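Local coordinates for major capsid protein P2 (Pseudoalteromonas phage pm2, PDB 2VVF) that builds the capsid of a lipid-containing marine bacteriophage from homotrimers of double jelly-roll subunits, at residues T145-F150 against E255-Y260. Residues are numbered along the deposited sequence; the frame is centred on the assembly and turned at random.
Sequences TMRRNF and EIIVEY
Met146, Arg148 and Phe150 pair antiparallel with Tyr260, Val258 and Ile256, the two strand axes running at 160° and 4.6 Å apart at closest approach. This pairing joins the strands that come first and last in chain order in one sheet of the second jelly roll of a double jelly-roll capsid protein. Both bonds of the central Arg148–Val258 pair are near straight: Arg148 N to Val258 O is 3.0 Å. At the Phe150 end the pairing is uneven, since Phe150 N to Ile256 O is weak, bent to 128°.

Side chains alternate between the faces. On the one carrying Arg147, Asn149, Ile257 and Glu259, CG of Arg147 is anti to the backbone N (chi1 -169°) and the chain runs extended to NE. CG2 of Ile257 sits over the centre of the Arg147 guanidinium, 3.5 Å from Arg147 CZ. NH1 of Arg147 hydrogen-bonds to Thr58 O in strand 54-59, which belongs to the first jelly roll, so this arginine bridges the two domains. Glu259, on the same face, bonds to His176 of neighbouring strand 171-178.

The other face carries Met146, Arg148, Phe150, Ile256, Val258 and Tyr260, with Phe150 and Tyr260 supplying its two rings. The Tyr260 ring receives CG1 of Val258 over one face, offset toward the rim, while Arg148 CG lies 3.9 Å from Tyr260 CD2. The arginine and tyrosine side chains cross at about a right angle; beyond them Arg148 NE hydrogen-bonds to Leu56 O, Arg148 NH2 forms a salt bridge with Phe269 OXT at the C-terminus, and Tyr260 OH bonds to Pro165 O. The Phe150 side chain also crosses that of Tyr260 at about a right angle; its CE2 approaches Val258 CG2 to 3.7 Å and meets the tyrosine at CE2, 4.1 Å away.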
loop_
_atom_site.group_PDB
_atom_site.type_symbol
_atom_site.label_atom_id
_atom_site.label_comp_id
_atom_site.label_asym_id
_atom_site.label_seq_id
_atom_site.Cartn_x
_atom_site.Cartn_y
_atom_site.Cartn_z
ATOM N N THR A 145 -20.282 -7.070 6.826
ATOM C CA THR A 145 -19.474 -8.075 7.510
ATOM C C THR A 145 -20.239 -8.477 8.767
ATOM O O THR A 145 -20.678 -7.618 9.533
ATOM C CB THR A 145 -18.080 -7.530 7.879
ATOM O OG1 THR A 145 -17.335 -7.258 6.687
ATOM C CG2 THR A 145 -17.322 -8.538 8.728
ATOM N N MET A 146 -20.424 -9.778 8.966
ATOM C CA MET A 146 -21.161 -10.264 10.126
ATOM C C MET A 146 -20.297 -11.143 11.019
ATOM O O MET A 146 -20.170 -12.345 10.790
ATOM C CB MET A 146 -22.424 -11.009 9.686
ATOM C CG MET A 146 -23.455 -10.113 9.025
ATOM S SD MET A 146 -24.369 -10.942 7.722
ATOM C CE MET A 146 -24.995 -9.528 6.789
ATOM N N ARG A 147 -19.699 -10.528 12.032
ATOM C CA ARG A 147 -18.829 -11.233 12.966
ATOM C C ARG A 147 -19.654 -12.057 13.952
ATOM O O ARG A 147 -20.455 -11.512 14.712
ATOM C CB ARG A 147 -17.950 -10.230 13.713
ATOM C CG ARG A 147 -16.818 -10.844 14.513
ATOM C CD ARG A 147 -16.306 -9.856 15.554
ATOM N NE ARG A 147 -14.978 -10.206 16.048
ATOM C CZ ARG A 147 -14.754 -10.869 17.177
ATOM N NH1 ARG A 147 -15.773 -11.261 17.929
ATOM N NH2 ARG A 147 -13.512 -11.145 17.551
ATOM N N ARG A 148 -19.459 -13.373 13.924
ATOM C CA ARG A 148 -20.198 -14.279 14.801
ATOM C C ARG A 148 -19.294 -14.993 15.801
ATOM O O ARG A 148 -18.142 -15.309 15.504
ATOM C CB ARG A 148 -21.003 -15.292 13.985
ATOM C CG ARG A 148 -22.212 -14.698 13.283
ATOM C CD ARG A 148 -22.869 -13.615 14.129
ATOM N NE ARG A 148 -23.642 -12.683 13.314
ATOM C CZ ARG A 148 -24.833 -12.956 12.793
ATOM N NH1 ARG A 148 -25.399 -14.134 13.011
ATOM N NH2 ARG A 148 -25.459 -12.051 12.055
ATOM N N ASN A 149 -19.837 -15.246 16.988
ATOM C CA ASN A 149 -19.097 -15.883 18.071
ATOM C C ASN A 149 -19.538 -17.326 18.295
ATOM O O ASN A 149 -20.732 -17.623 18.310
ATOM C CB ASN A 149 -19.302 -15.086 19.366
ATOM C CG ASN A 149 -18.036 -14.962 20.183
ATOM O OD1 ASN A 149 -16.969 -15.424 19.776
ATOM N ND2 ASN A 149 -18.144 -14.329 21.345
ATOM N N PHE A 150 -18.567 -18.213 18.495
ATOM C CA PHE A 150 -18.845 -19.622 18.758
ATOM C C PHE A 150 -17.848 -20.165 19.781
ATOM O O PHE A 150 -16.667 -19.822 19.750
ATOM C CB PHE A 150 -18.771 -20.449 17.471
ATOM C CG PHE A 150 -19.671 -19.955 16.375
ATOM C CD1 PHE A 150 -21.015 -20.287 16.361
ATOM C CD2 PHE A 150 -19.168 -19.174 15.348
ATOM C CE1 PHE A 150 -21.846 -19.834 15.354
ATOM C CE2 PHE A 150 -19.992 -18.718 14.338
ATOM C CZ PHE A 150 -21.334 -19.050 14.341
ATOM N N GLU A 255 -12.633 -20.054 21.570
ATOM C CA GLU A 255 -13.638 -19.137 21.061
ATOM C C GLU A 255 -13.386 -19.009 19.566
ATOM O O GLU A 255 -12.361 -18.471 19.146
ATOM C CB GLU A 255 -13.537 -17.764 21.731
ATOM C CG GLU A 255 -14.597 -16.789 21.238
ATOM C CD GLU A 255 -14.398 -15.375 21.748
ATOM O OE1 GLU A 255 -13.614 -15.180 22.702
ATOM O OE2 GLU A 255 -15.050 -14.459 21.202
ATOM N N ILE A 256 -14.292 -19.564 18.768
ATOM C CA ILE A 256 -14.154 -19.525 17.319
ATOM C C ILE A 256 -14.863 -18.309 16.729
ATOM O O ILE A 256 -16.086 -18.190 16.813
ATOM C CB ILE A 256 -14.650 -20.831 16.662
ATOM C CG1 ILE A 256 -13.904 -22.045 17.228
ATOM C CG2 ILE A 256 -14.479 -20.765 15.151
ATOM C CD1 ILE A 256 -12.404 -21.975 17.071
ATOM N N ILE A 257 -14.088 -17.411 16.127
ATOM C CA ILE A 257 -14.641 -16.216 15.500
ATOM C C ILE A 257 -14.782 -16.450 14.003
ATOM O O ILE A 257 -13.810 -16.780 13.326
ATOM C CB ILE A 257 -13.766 -14.976 15.774
ATOM C CG1 ILE A 257 -13.479 -14.846 17.269
ATOM C CG2 ILE A 257 -14.444 -13.716 15.246
ATOM C CD1 ILE A 257 -14.722 -14.788 18.119
ATOM N N VAL A 258 -15.996 -16.287 13.487
ATOM C CA VAL A 258 -16.243 -16.470 12.062
ATOM C C VAL A 258 -16.743 -15.174 11.441
ATOM O O VAL A 258 -17.792 -14.655 11.823
ATOM C CB VAL A 258 -17.222 -17.626 11.799
ATOM C CG1 VAL A 258 -17.392 -17.851 10.301
ATOM C CG2 VAL A 258 -16.751 -18.893 12.490
ATOM N N GLU A 259 -15.979 -14.648 10.490
ATOM C CA GLU A 259 -16.351 -13.418 9.805
ATOM C C GLU A 259 -17.157 -13.751 8.557
ATOM O O GLU A 259 -16.596 -14.080 7.512
ATOM C CB GLU A 259 -15.103 -12.621 9.422
ATOM C CG GLU A 259 -14.359 -12.025 10.604
ATOM C CD GLU A 259 -13.196 -11.153 10.178
ATOM O OE1 GLU A 259 -13.440 -10.024 9.703
ATOM O OE2 GLU A 259 -12.037 -11.600 10.308
ATOM N N TYR A 260 -18.478 -13.688 8.680
ATOM C CA TYR A 260 -19.361 -13.977 7.560
ATOM C C TYR A 260 -19.543 -12.725 6.709
ATOM O O TYR A 260 -19.209 -11.619 7.133
ATOM C CB TYR A 260 -20.724 -14.462 8.060
ATOM C CG TYR A 260 -20.706 -15.851 8.657
ATOM C CD1 TYR A 260 -20.799 -16.977 7.850
ATOM C CD2 TYR A 260 -20.624 -16.035 10.033
ATOM C CE1 TYR A 260 -20.797 -18.246 8.396
ATOM C CE2 TYR A 260 -20.621 -17.301 10.585
ATOM C CZ TYR A 260 -20.705 -18.401 9.764
ATOM O OH TYR A 260 -20.700 -19.661 10.313
#